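Local atomic coordinates of periplasmic beta-glucosidase (Pseudomonas aeruginosa, PDB entry 6R5T), a protein that probably hydrolyses terminal, non-reducing beta-D-glucosyl residues from glucosides in the periplasm, releasing beta-D-glucose, as a family 3 glycoside hydrolase. Residues Ser122-Met126 / Met156-Tyr160; Met172-Phe178 / Ala216-Ser222; Ile381-Gly385 / Ala463-Ala467; Ala427-Asn431 / Met459-Ala463. The protein carries 1 engineered substitution. All coordinates share one frame; numbering follows the deposited sequence. Where two conformers were deposited one is given.

Contact 1: residues Ser122-Met126 / Met156-Tyr160; sequences SFSPM and MVRAY. With BGC (beta-D-glucopyranose), chain C.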
loop_
_atom_site.group_PDB
_atom_site.type_symbol
_atom_site.label_atom_id
_atom_site.label_comp_id
_atom_site.label_asym_id
_atom_site.label_seq_id
_atom_site.Cartn_x
_atom_site.Cartn_y
_atom_site.Cartn_z
ATOM N N SER A 122 -29.861 -2.665 -12.905
ATOM C CA SER A 122 -28.696 -3.423 -12.415
ATOM C C SER A 122 -27.805 -2.519 -11.574
ATOM O O SER A 122 -27.528 -1.388 -11.968
ATOM C CB SER A 122 -27.908 -4.030 -13.540
ATOM O OG SER A 122 -26.820 -4.797 -12.978
ATOM N N PHE A 123 -27.255 -3.116 -10.523
ATOM C CA PHE A 123 -26.149 -2.478 -9.772
ATOM C C PHE A 123 -24.859 -2.769 -10.543
ATOM O O PHE A 123 -24.116 -3.687 -10.184
ATOM C CB PHE A 123 -26.135 -3.041 -8.368
ATOM C CG PHE A 123 -27.415 -2.846 -7.590
ATOM C CD1 PHE A 123 -28.070 -1.633 -7.560
ATOM C CD2 PHE A 123 -27.928 -3.890 -6.865
ATOM C CE1 PHE A 123 -29.240 -1.507 -6.819
ATOM C CE2 PHE A 123 -29.093 -3.761 -6.139
ATOM C CZ PHE A 123 -29.722 -2.559 -6.112
ATOM N N SER A 124 -24.649 -2.030 -11.592
ATOM C CA SER A 124 -23.580 -2.235 -12.607
ATOM C C SER A 124 -23.592 -0.993 -13.485
ATOM O O SER A 124 -24.643 -0.381 -13.614
ATOM C CB SER A 124 -23.869 -3.499 -13.394
ATOM O OG SER A 124 -22.873 -3.847 -14.372
ATOM N N PRO A 125 -22.484 -0.574 -14.114
ATOM C CA PRO A 125 -21.175 -1.245 -14.046
ATOM C C PRO A 125 -20.400 -0.894 -12.760
ATOM O O PRO A 125 -20.565 0.154 -12.179
ATOM C CB PRO A 125 -20.463 -0.649 -15.244
ATOM C CG PRO A 125 -21.012 0.738 -15.364
ATOM C CD PRO A 125 -22.471 0.571 -15.015
ATOM N N MET A 126 -19.531 -1.811 -12.367
ATOM C CA MET A 126 -18.482 -1.538 -11.375
ATOM C C MET A 126 -17.290 -0.945 -12.095
ATOM O O MET A 126 -16.776 -1.585 -12.997
ATOM C CB MET A 126 -18.122 -2.852 -10.664
ATOM C CG MET A 126 -17.163 -2.692 -9.487
ATOM S SD MET A 126 -15.465 -2.571 -10.024
ATOM C CE MET A 126 -14.606 -3.125 -8.532
ATOM N N MET A 156 -20.826 0.611 -21.073
ATOM C CA MET A 156 -21.712 -0.259 -20.306
ATOM C C MET A 156 -23.016 0.492 -20.009
ATOM O O MET A 156 -24.085 -0.077 -20.215
ATOM C CB MET A 156 -21.077 -0.626 -18.968
ATOM C CG MET A 156 -19.860 -1.558 -19.079
ATOM S SD MET A 156 -20.293 -3.249 -19.429
ATOM C CE MET A 156 -21.295 -3.739 -18.033
ATOM N N VAL A 157 -22.916 1.716 -19.550
ATOM C CA VAL A 157 -24.147 2.494 -19.251
ATOM C C VAL A 157 -25.016 2.632 -20.508
ATOM O O VAL A 157 -26.232 2.390 -20.453
ATOM C CB VAL A 157 -23.789 3.855 -18.682
ATOM C CG1 VAL A 157 -24.995 4.759 -18.599
ATOM C CG2 VAL A 157 -23.155 3.680 -17.306
ATOM N N ARG A 158 -24.425 3.044 -21.611
ATOM C CA ARG A 158 -25.194 3.231 -22.870
ATOM C C ARG A 158 -25.814 1.929 -23.326
ATOM O O ARG A 158 -26.998 1.931 -23.819
ATOM C CB ARG A 158 -24.320 3.902 -23.912
ATOM C CG ARG A 158 -23.987 5.348 -23.573
ATOM C CD ARG A 158 -23.298 6.049 -24.729
ATOM N NE ARG A 158 -21.993 5.489 -25.008
ATOM C CZ ARG A 158 -20.826 5.884 -24.479
ATOM N NH1 ARG A 158 -20.749 6.889 -23.617
ATOM N NH2 ARG A 158 -19.728 5.248 -24.838
ATOM N N ALA A 159 -25.095 0.815 -23.209
ATOM C CA ALA A 159 -25.595 -0.488 -23.662
ATOM C C ALA A 159 -26.760 -0.949 -22.798
ATOM O O ALA A 159 -27.737 -1.520 -23.335
ATOM C CB ALA A 159 -24.453 -1.462 -23.700
ATOM N N TYR A 160 -26.687 -0.743 -21.489
ATOM C CA TYR A 160 -27.784 -1.142 -20.584
ATOM C C TYR A 160 -29.020 -0.305 -20.867
ATOM O O TYR A 160 -30.132 -0.873 -20.948
ATOM C CB TYR A 160 -27.395 -0.963 -19.113
ATOM C CG TYR A 160 -26.414 -1.956 -18.518
ATOM C CD1 TYR A 160 -26.403 -3.294 -18.838
ATOM C CD2 TYR A 160 -25.572 -1.563 -17.490
ATOM C CE1 TYR A 160 -25.595 -4.214 -18.202
ATOM C CE2 TYR A 160 -24.713 -2.468 -16.867
ATOM C CZ TYR A 160 -24.754 -3.804 -17.189
ATOM O OH TYR A 160 -23.957 -4.721 -16.561
HETATM C C2 BGC C . -23.835 -4.969 -4.694
HETATM C C3 BGC C . -24.781 -5.070 -3.480
HETATM C C4 BGC C . -24.052 -5.975 -2.450
HETATM C C5 BGC C . -22.742 -5.255 -2.082
HETATM C C6 BGC C . -21.884 -6.049 -1.121
HETATM C C1 BGC C . -22.488 -4.399 -4.236
HETATM O O1 BGC C . -21.682 -4.462 -5.371
HETATM O O2 BGC C . -24.323 -4.151 -5.750
HETATM O O3 BGC C . -26.001 -5.716 -3.895
HETATM O O4 BGC C . -24.898 -6.085 -1.294
HETATM O O5 BGC C . -21.926 -5.219 -3.214
HETATM O O6 BGC C . -20.704 -5.305 -0.797
#
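Ser124 and Tyr160 make the one polar bond between the loop 122-126 and helix 146-161 of the family 3 N-terminal domain, a TIM-barrel relative. In the conformer described, one of two modelled for the serine, Ser124 OG lies 2.6 Å from Tyr160 OH, a short hydrogen bond in which either hydroxyl could donate. The serine meets the ring at its edge and in its plane: its OG is swung anti to the backbone N (chi1 -177°), which carries it to the phenol oxygen.

The remaining touches are apolar and centre on Pro125, which follows a cis peptide bond. Its CB packs against Met156 CB at 3.8 Å, the two side chains sliding past each other in opposite directions, while Pro125 CD sits 3.9 Å from Val157 CG2. On the tyrosine side, Pro125 CD comes to 4.2 Å from Tyr160 CE2.

The neighbouring Phe123 turns away from the helix, and its CB approaches O2 of the bound glucose at 3.4 Å. Its carbonyl oxygen takes a hydrogen bond from Lys176. One buried hydroxyl pair in an apolar setting thus ties the helix to a loop in which the residue before the serine, Phe123, lines the sugar pocket.

Contact 2: residues Met172-Phe178 / Ala216-Ser222; sequences MAAVKHF and AGAVMVS. With BGC (beta-D-glucopyranose), chain C.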
loop_
_atom_site.group_PDB
_atom_site.type_symbol
_atom_site.label_atom_id
_atom_site.label_comp_id
_atom_site.label_asym_id
_atom_site.label_seq_id
_atom_site.Cartn_x
_atom_site.Cartn_y
_atom_site.Cartn_z
ATOM N N MET A 172 -31.965 0.348 -16.137
ATOM C CA MET A 172 -31.198 1.494 -15.625
ATOM C C MET A 172 -29.880 0.986 -15.030
ATOM O O MET A 172 -29.853 -0.073 -14.393
ATOM C CB MET A 172 -31.976 2.218 -14.522
ATOM C CG MET A 172 -31.229 3.358 -13.937
ATOM S SD MET A 172 -32.262 4.400 -12.815
ATOM C CE MET A 172 -33.370 5.119 -14.025
ATOM N N ALA A 173 -28.810 1.721 -15.280
ATOM C CA ALA A 173 -27.468 1.416 -14.728
ATOM C C ALA A 173 -27.367 2.183 -13.396
ATOM O O ALA A 173 -27.611 3.399 -13.365
ATOM C CB ALA A 173 -26.385 1.877 -15.650
ATOM N N ALA A 174 -26.990 1.504 -12.334
ATOM C CA ALA A 174 -26.579 2.099 -11.060
ATOM C C ALA A 174 -25.054 1.866 -10.959
ATOM O O ALA A 174 -24.649 0.821 -10.520
ATOM C CB ALA A 174 -27.340 1.496 -9.898
ATOM N N VAL A 175 -24.302 2.853 -11.413
ATOM C CA VAL A 175 -22.816 2.790 -11.453
ATOM C C VAL A 175 -22.323 2.668 -10.005
ATOM O O VAL A 175 -22.873 3.288 -9.075
ATOM C CB VAL A 175 -22.179 3.960 -12.201
ATOM C CG1 VAL A 175 -22.490 5.319 -11.603
ATOM C CG2 VAL A 175 -20.679 3.744 -12.329
ATOM N N LYS A 176 -21.267 1.871 -9.822
ATOM C CA LYS A 176 -20.772 1.591 -8.436
ATOM C C LYS A 176 -19.241 1.446 -8.512
ATOM O O LYS A 176 -18.711 1.252 -9.604
ATOM C CB LYS A 176 -21.456 0.345 -7.882
ATOM C CG LYS A 176 -21.066 -0.980 -8.515
ATOM C CD LYS A 176 -21.929 -2.123 -8.050
ATOM C CE LYS A 176 -21.494 -3.473 -8.523
ATOM N NZ LYS A 176 -22.477 -4.496 -8.086
ATOM N N HIS A 177 -18.536 1.559 -7.395
ATOM C CA HIS A 177 -18.987 1.884 -6.051
ATOM C C HIS A 177 -18.460 3.289 -5.741
ATOM O O HIS A 177 -17.247 3.463 -5.640
ATOM C CB HIS A 177 -18.459 0.879 -5.037
ATOM C CG HIS A 177 -18.841 -0.534 -5.291
ATOM N ND1 HIS A 177 -18.039 -1.375 -6.040
ATOM C CD2 HIS A 177 -19.892 -1.263 -4.838
ATOM C CE1 HIS A 177 -18.627 -2.574 -6.026
ATOM N NE2 HIS A 177 -19.735 -2.528 -5.347
ATOM N N PHE A 178 -19.325 4.294 -5.647
ATOM C CA PHE A 178 -18.881 5.707 -5.582
ATOM C C PHE A 178 -18.502 5.970 -4.136
ATOM O O PHE A 178 -19.405 6.044 -3.278
ATOM C CB PHE A 178 -20.043 6.575 -6.061
ATOM C CG PHE A 178 -19.683 8.011 -6.274
ATOM C CD1 PHE A 178 -18.736 8.369 -7.199
ATOM C CD2 PHE A 178 -20.357 9.016 -5.591
ATOM C CE1 PHE A 178 -18.448 9.704 -7.443
ATOM C CE2 PHE A 178 -20.031 10.354 -5.789
ATOM C CZ PHE A 178 -19.075 10.704 -6.730
ATOM N N ALA A 216 -26.094 7.664 -16.763
ATOM C CA ALA A 216 -26.496 6.651 -15.773
ATOM C C ALA A 216 -27.631 7.219 -14.907
ATOM O O ALA A 216 -27.501 8.356 -14.410
ATOM C CB ALA A 216 -25.322 6.272 -14.905
ATOM N N GLY A 217 -28.670 6.415 -14.668
ATOM C CA GLY A 217 -29.820 6.858 -13.851
ATOM C C GLY A 217 -29.545 6.793 -12.366
ATOM O O GLY A 217 -30.244 7.503 -11.593
ATOM N N ALA A 218 -28.555 6.015 -11.937
ATOM C CA ALA A 218 -28.337 5.841 -10.493
ATOM C C ALA A 218 -26.850 5.683 -10.177
ATOM O O ALA A 218 -26.061 5.345 -11.050
ATOM C CB ALA A 218 -29.125 4.687 -9.969
ATOM N N VAL A 219 -26.530 6.018 -8.936
ATOM C CA VAL A 219 -25.167 5.820 -8.398
ATOM C C VAL A 219 -25.272 5.046 -7.077
ATOM O O VAL A 219 -26.030 5.458 -6.190
ATOM C CB VAL A 219 -24.477 7.176 -8.193
ATOM C CG1 VAL A 219 -23.166 6.986 -7.395
ATOM C CG2 VAL A 219 -24.267 7.889 -9.484
ATOM N N MET A 220 -24.528 3.942 -6.936
ATOM C CA MET A 220 -24.467 3.169 -5.685
ATOM C C MET A 220 -23.231 3.629 -4.902
ATOM O O MET A 220 -22.126 3.605 -5.451
ATOM C CB MET A 220 -24.428 1.660 -5.918
ATOM C CG MET A 220 -24.388 0.973 -4.610
ATOM S SD MET A 220 -24.395 -0.811 -4.782
ATOM C CE MET A 220 -26.177 -1.031 -4.704
ATOM N N VAL A 221 -23.462 4.086 -3.690
ATOM C CA VAL A 221 -22.424 4.652 -2.801
ATOM C C VAL A 221 -21.603 3.512 -2.194
ATOM O O VAL A 221 -22.135 2.452 -1.902
ATOM C CB VAL A 221 -23.075 5.591 -1.782
ATOM C CG1 VAL A 221 -22.016 6.200 -0.894
ATOM C CG2 VAL A 221 -23.879 6.659 -2.532
ATOM N N SER A 222 -20.315 3.744 -2.014
ATOM C CA SER A 222 -19.383 2.718 -1.508
ATOM C C SER A 222 -19.415 2.564 0.009
ATOM O O SER A 222 -20.004 3.385 0.746
ATOM C CB SER A 222 -18.016 3.033 -2.031
ATOM O OG SER A 222 -17.484 4.164 -1.389
HETATM C C2 BGC C . -23.835 -4.969 -4.694
HETATM C C3 BGC C . -24.781 -5.070 -3.480
HETATM C C4 BGC C . -24.052 -5.975 -2.450
HETATM C C5 BGC C . -22.742 -5.255 -2.082
HETATM C C6 BGC C . -21.884 -6.049 -1.121
HETATM C C1 BGC C . -22.488 -4.399 -4.236
HETATM O O1 BGC C . -21.682 -4.462 -5.371
HETATM O O2 BGC C . -24.323 -4.151 -5.750
HETATM O O3 BGC C . -26.001 -5.716 -3.895
HETATM O O4 BGC C . -24.898 -6.085 -1.294
HETATM O O5 BGC C . -21.926 -5.219 -3.214
HETATM O O6 BGC C . -20.704 -5.305 -0.797
#
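Strands 172-178 and 218-221 are parallel neighbours in the barrel sheet of the N-terminal domain, and their C-terminal ends reach the sugar site. Backbone bonds join them: Met220 N gives a nearly straight bond (171°) to Val175 O at 2.8 Å, and Phe178 N binds Met220 O at 2.9 Å. A beta bulge between Val175 and Phe178, where the peptide before His177 is cis, shifts the pairing by one residue.

Lys176 and His177 hold the glucose. Lys176 NZ donates to O1 of the sugar at 2.8 Å and to O2 at 3.0 Å, at the end of a chain extended beyond CG. His177 NE2 is 2.7 Å from the same O1, with either atom a possible donor. With ND1 bonded to Asp128 OD2, the imidazole is gripped at both nitrogens, while Lys176 CG lies over the centre of one face. Met220 SD comes within 3.5 Å of sugar O2.

Val175 and Val219 lie side by side, CG1 to CG2 at 3.8 Å, while Phe178 CB presses on Val219 CG1 at 3.4 Å. Beyond them, helix 235-245 covers Phe178 and Val221, helix 146-161 packs on Ala173 and Ala216, and strand 121-122 flanks strand 172-178.

Contact 3: residues Ile381-Gly385 / Ala463-Ala467; sequences IAVIG and ALRTA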
loop_
_atom_site.group_PDB
_atom_site.type_symbol
_atom_site.label_atom_id
_atom_site.label_comp_id
_atom_site.label_asym_id
_atom_site.label_seq_id
_atom_site.Cartn_x
_atom_site.Cartn_y
_atom_site.Cartn_z
ATOM N N ILE A 381 -4.968 -36.676 -24.933
ATOM C CA ILE A 381 -4.771 -35.401 -24.193
ATOM C C ILE A 381 -5.187 -35.665 -22.744
ATOM O O ILE A 381 -6.357 -35.983 -22.535
ATOM C CB ILE A 381 -5.579 -34.262 -24.848
ATOM C CG1 ILE A 381 -5.160 -34.005 -26.302
ATOM C CG2 ILE A 381 -5.496 -32.979 -24.001
ATOM C CD1 ILE A 381 -6.111 -33.161 -27.100
ATOM N N ALA A 382 -4.276 -35.514 -21.798
ATOM C CA ALA A 382 -4.632 -35.589 -20.356
ATOM C C ALA A 382 -5.172 -34.213 -19.927
ATOM O O ALA A 382 -4.520 -33.199 -20.200
ATOM C CB ALA A 382 -3.472 -36.003 -19.513
ATOM N N VAL A 383 -6.365 -34.191 -19.342
ATOM C CA VAL A 383 -7.010 -32.941 -18.859
ATOM C C VAL A 383 -7.019 -33.060 -17.339
ATOM O O VAL A 383 -7.692 -33.950 -16.773
ATOM C CB VAL A 383 -8.403 -32.749 -19.456
ATOM C CG1 VAL A 383 -9.018 -31.464 -18.934
ATOM C CG2 VAL A 383 -8.364 -32.803 -20.961
ATOM N N ILE A 384 -6.243 -32.226 -16.675
ATOM C CA ILE A 384 -5.899 -32.437 -15.267
ATOM C C ILE A 384 -6.088 -31.144 -14.479
ATOM O O ILE A 384 -5.655 -30.103 -14.958
ATOM C CB ILE A 384 -4.460 -32.998 -15.106
ATOM C CG1 ILE A 384 -4.369 -34.382 -15.781
ATOM C CG2 ILE A 384 -4.045 -33.050 -13.674
ATOM C CD1 ILE A 384 -2.970 -34.926 -15.853
ATOM N N GLY A 385 -6.657 -31.260 -13.281
ATOM C CA GLY A 385 -6.708 -30.130 -12.338
ATOM C C GLY A 385 -8.110 -29.889 -11.809
ATOM O O GLY A 385 -9.098 -30.295 -12.432
ATOM N N ALA A 463 -3.072 -38.509 -11.191
ATOM C CA ALA A 463 -2.773 -37.535 -12.252
ATOM C C ALA A 463 -1.479 -37.926 -12.980
ATOM O O ALA A 463 -1.427 -37.760 -14.194
ATOM C CB ALA A 463 -2.613 -36.167 -11.635
ATOM N N LEU A 464 -0.469 -38.401 -12.263
ATOM C CA LEU A 464 0.814 -38.779 -12.925
ATOM C C LEU A 464 0.568 -40.003 -13.814
ATOM O O LEU A 464 1.047 -39.983 -14.931
ATOM C CB LEU A 464 1.888 -39.057 -11.903
ATOM C CG LEU A 464 2.389 -37.871 -11.101
ATOM C CD1 LEU A 464 3.451 -38.287 -10.111
ATOM C CD2 LEU A 464 2.919 -36.803 -12.050
ATOM N N ARG A 465 -0.236 -40.989 -13.379
ATOM C CA ARG A 465 -0.579 -42.099 -14.293
ATOM C C ARG A 465 -1.278 -41.608 -15.545
ATOM O O ARG A 465 -1.034 -42.143 -16.612
ATOM C CB ARG A 465 -1.548 -43.105 -13.643
ATOM C CG ARG A 465 -0.893 -43.912 -12.562
ATOM C CD ARG A 465 -1.802 -45.026 -12.081
ATOM N NE ARG A 465 -2.985 -44.553 -11.386
ATOM C CZ ARG A 465 -4.216 -44.631 -11.863
ATOM N NH1 ARG A 465 -4.451 -45.134 -13.062
ATOM N NH2 ARG A 465 -5.235 -44.197 -11.138
ATOM N N THR A 466 -2.216 -40.657 -15.400
ATOM C CA THR A 466 -2.973 -40.122 -16.528
ATOM C C THR A 466 -2.000 -39.402 -17.464
ATOM O O THR A 466 -2.052 -39.634 -18.660
ATOM C CB THR A 466 -4.078 -39.222 -15.953
ATOM O OG1 THR A 466 -4.818 -40.046 -15.059
ATOM C CG2 THR A 466 -4.948 -38.628 -17.021
ATOM N N ALA A 467 -1.094 -38.581 -16.913
ATOM C CA ALA A 467 -0.154 -37.801 -17.758
ATOM C C ALA A 467 0.773 -38.760 -18.528
ATOM O O ALA A 467 0.992 -38.590 -19.750
ATOM C CB ALA A 467 0.614 -36.845 -16.905
#
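Ile384 and Thr466 have the most surface buried here, followed by Ala382, where a strand of the mixed sheet in the family 3 C-terminal domain meets helix 456-468 in alpha/beta packing. The strand and helix segments run nearly antiparallel, at 158°, with their axes 8.6 Å apart at closest approach. No hydrogen bond crosses between them, and the small alanines on both sides let the two backbones come near.

Ile384 uses both branches. Its CG2 touches Ala463 CB at 4.0 Å, and CD1, at the end of the other branch, reaches along the helix to Ala467 CB at 4.2 Å. With CG1 anti to the carbonyl carbon (chi1 -63°) and the branch extended beyond it, the isoleucine straddles one helical turn.

Thr466 turns its methyl toward the sheet: CG2 lies 3.9 Å from Ala382 CB. Its hydroxyl is bound instead by the main-chain oxygen of Glu462, one turn back, which leaves the apolar branch for the strand. Leu425 and Ala427 of strand 423-427 also touch this threonine, whereas Leu506 of helix 497-508 packs on Ile384 and Ala467.

CD1 of Ile384 also rests 3.6 Å from Ala463 O, the oxygen that accepts the helical bond from Ala467 N.

Contact 4: residues Ala427-Asn431 / Met459-Ala463; sequences AKGAN and MLEEA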
loop_
_atom_site.group_PDB
_atom_site.type_symbol
_atom_site.label_atom_id
_atom_site.label_comp_id
_atom_site.label_asym_id
_atom_site.label_seq_id
_atom_site.Cartn_x
_atom_site.Cartn_y
_atom_site.Cartn_z
ATOM N N ALA A 427 -8.052 -36.416 -14.776
ATOM C CA ALA A 427 -7.725 -36.619 -13.369
ATOM C C ALA A 427 -7.834 -35.288 -12.659
ATOM O O ALA A 427 -7.298 -34.288 -13.171
ATOM C CB ALA A 427 -6.341 -37.182 -13.197
ATOM N N LYS A 428 -8.487 -35.287 -11.518
ATOM C CA LYS A 428 -8.608 -34.030 -10.762
ATOM C C LYS A 428 -7.232 -33.519 -10.351
ATOM O O LYS A 428 -7.018 -32.255 -10.391
ATOM C CB LYS A 428 -9.486 -34.223 -9.542
ATOM C CG LYS A 428 -9.897 -32.907 -8.933
ATOM C CD LYS A 428 -10.859 -33.058 -7.855
ATOM C CE LYS A 428 -11.147 -31.720 -7.230
ATOM N NZ LYS A 428 -12.421 -31.771 -6.502
ATOM N N GLY A 429 -6.337 -34.381 -9.848
ATOM C CA GLY A 429 -4.954 -33.957 -9.578
ATOM C C GLY A 429 -4.723 -33.362 -8.219
ATOM O O GLY A 429 -3.764 -33.702 -7.572
ATOM N N ALA A 430 -5.576 -32.411 -7.812
ATOM C CA ALA A 430 -5.489 -31.762 -6.516
ATOM C C ALA A 430 -6.855 -31.144 -6.251
ATOM O O ALA A 430 -7.540 -30.825 -7.178
ATOM C CB ALA A 430 -4.417 -30.705 -6.507
ATOM N N ASN A 431 -7.136 -30.913 -4.991
ATOM C CA ASN A 431 -8.246 -30.031 -4.616
ATOM C C ASN A 431 -7.791 -28.585 -4.864
ATOM O O ASN A 431 -6.572 -28.323 -4.993
ATOM C CB ASN A 431 -8.629 -30.268 -3.156
ATOM C CG ASN A 431 -9.440 -31.534 -2.980
ATOM O OD1 ASN A 431 -10.325 -31.829 -3.774
ATOM N ND2 ASN A 431 -9.095 -32.235 -1.921
ATOM N N MET A 459 -4.272 -38.395 -5.148
ATOM C CA MET A 459 -4.719 -37.571 -6.298
ATOM C C MET A 459 -3.541 -37.306 -7.244
ATOM O O MET A 459 -3.720 -37.399 -8.472
ATOM C CB MET A 459 -5.315 -36.255 -5.817
ATOM C CG MET A 459 -6.713 -36.458 -5.293
ATOM S SD MET A 459 -7.493 -34.834 -4.804
ATOM C CE MET A 459 -6.893 -34.566 -3.170
ATOM N N LEU A 460 -2.398 -37.006 -6.682
ATOM C CA LEU A 460 -1.178 -36.754 -7.494
ATOM C C LEU A 460 -0.795 -38.018 -8.255
ATOM O O LEU A 460 -0.495 -37.912 -9.423
ATOM C CB LEU A 460 -0.027 -36.273 -6.623
ATOM C CG LEU A 460 -0.079 -34.844 -6.131
ATOM C CD1 LEU A 460 1.003 -34.607 -5.075
ATOM C CD2 LEU A 460 0.108 -33.889 -7.285
ATOM N N GLU A 461 -0.808 -39.191 -7.619
ATOM C CA GLU A 461 -0.365 -40.427 -8.317
ATOM C C GLU A 461 -1.344 -40.751 -9.437
ATOM O O GLU A 461 -0.922 -41.117 -10.511
ATOM C CB GLU A 461 -0.228 -41.594 -7.336
ATOM C CG GLU A 461 0.923 -41.438 -6.372
ATOM C CD GLU A 461 2.298 -41.884 -6.884
ATOM O OE1 GLU A 461 2.741 -41.384 -7.961
ATOM O OE2 GLU A 461 2.940 -42.748 -6.197
ATOM N N GLU A 462 -2.642 -40.508 -9.245
ATOM C CA GLU A 462 -3.635 -40.709 -10.317
ATOM C C GLU A 462 -3.336 -39.770 -11.489
ATOM O O GLU A 462 -3.334 -40.174 -12.643
ATOM C CB GLU A 462 -5.041 -40.503 -9.770
ATOM C CG GLU A 462 -6.041 -40.775 -10.844
ATOM C CD GLU A 462 -7.483 -40.409 -10.545
ATOM O OE1 GLU A 462 -8.374 -41.223 -10.931
ATOM O OE2 GLU A 462 -7.711 -39.331 -9.950
ATOM N N ALA A 463 -3.072 -38.509 -11.191
ATOM C CA ALA A 463 -2.773 -37.535 -12.252
ATOM C C ALA A 463 -1.479 -37.926 -12.980
ATOM O O ALA A 463 -1.427 -37.760 -14.194
ATOM C CB ALA A 463 -2.613 -36.167 -11.635
HETATM O O HOH W 1 -9.812 -37.629 -10.565
HETATM O O HOH W 2 -6.273 -37.076 -9.523
#
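The CA atoms of Gly429 and Met459, 4.9 Å apart, are the nearest CA pair where the loop leaving edge strand 423-427 passes beside helix 456-468 in the alpha/beta fold of the family 3 C-terminal domain. Gly429 has a positive phi of 88°, a conformation favourable to glycine, and its CA lies 3.8 Å from Ala463 CB. Its carbonyl oxygen comes 3.5 Å from Met459 CB.

No direct hydrogen bond joins the segments; two waters do that work. One accepts from Lys428 N and donates to Glu462 OE2. The other accepts from Gly429 N at 2.7 Å and donates to both Met459 O and Glu462 OE2. That carboxylate oxygen also forms a salt bridge with Arg454, so it gathers two waters and a guanidinium group, an environment that would be expected to favour the charged form. The fully stretched Glu462 chain, chi1 -177° and chi2 -171°, sets its carboxylate beside both waters.

The other touches are packing: Ala427 CB lies against Ala463 CA at 3.7 Å. Met459 runs out along the loop, its SD beside the backbone of Ala430 and Asn431. Asn431, whose OD1 accepts from Asp452 N, crosses the methionine at about a right angle. There Met459 CE, turned by the bend at the last torsion, meets Asn431 ND2 at 3.4 Å.

Contacts 1 and 2 belong to the N-terminal barrel domain, contacts 3 and 4 to the family 3 C-terminal domain, with at least about 27 Å between nearest atoms of the two groups. Within each group the contacts touch: Ser122 pairs with strand 172-178, and Ala427 with strand 381-384. Contacts 3 and 4 also share Ala463 and helix 456-468. All five touching residues of contact 1 and thirteen of fourteen in contact 2 are buried, and both contacts meet the glucose; contacts 3 and 4 are largely buried too, but lie far from this sugar. Chemistry follows place: sheet hydrogen bonds and sugar-binding side chains in contact 2, one hydroxyl pair amid apolar packing in contact 1, purely apolar packing in contact 3, water bridges in contact 4.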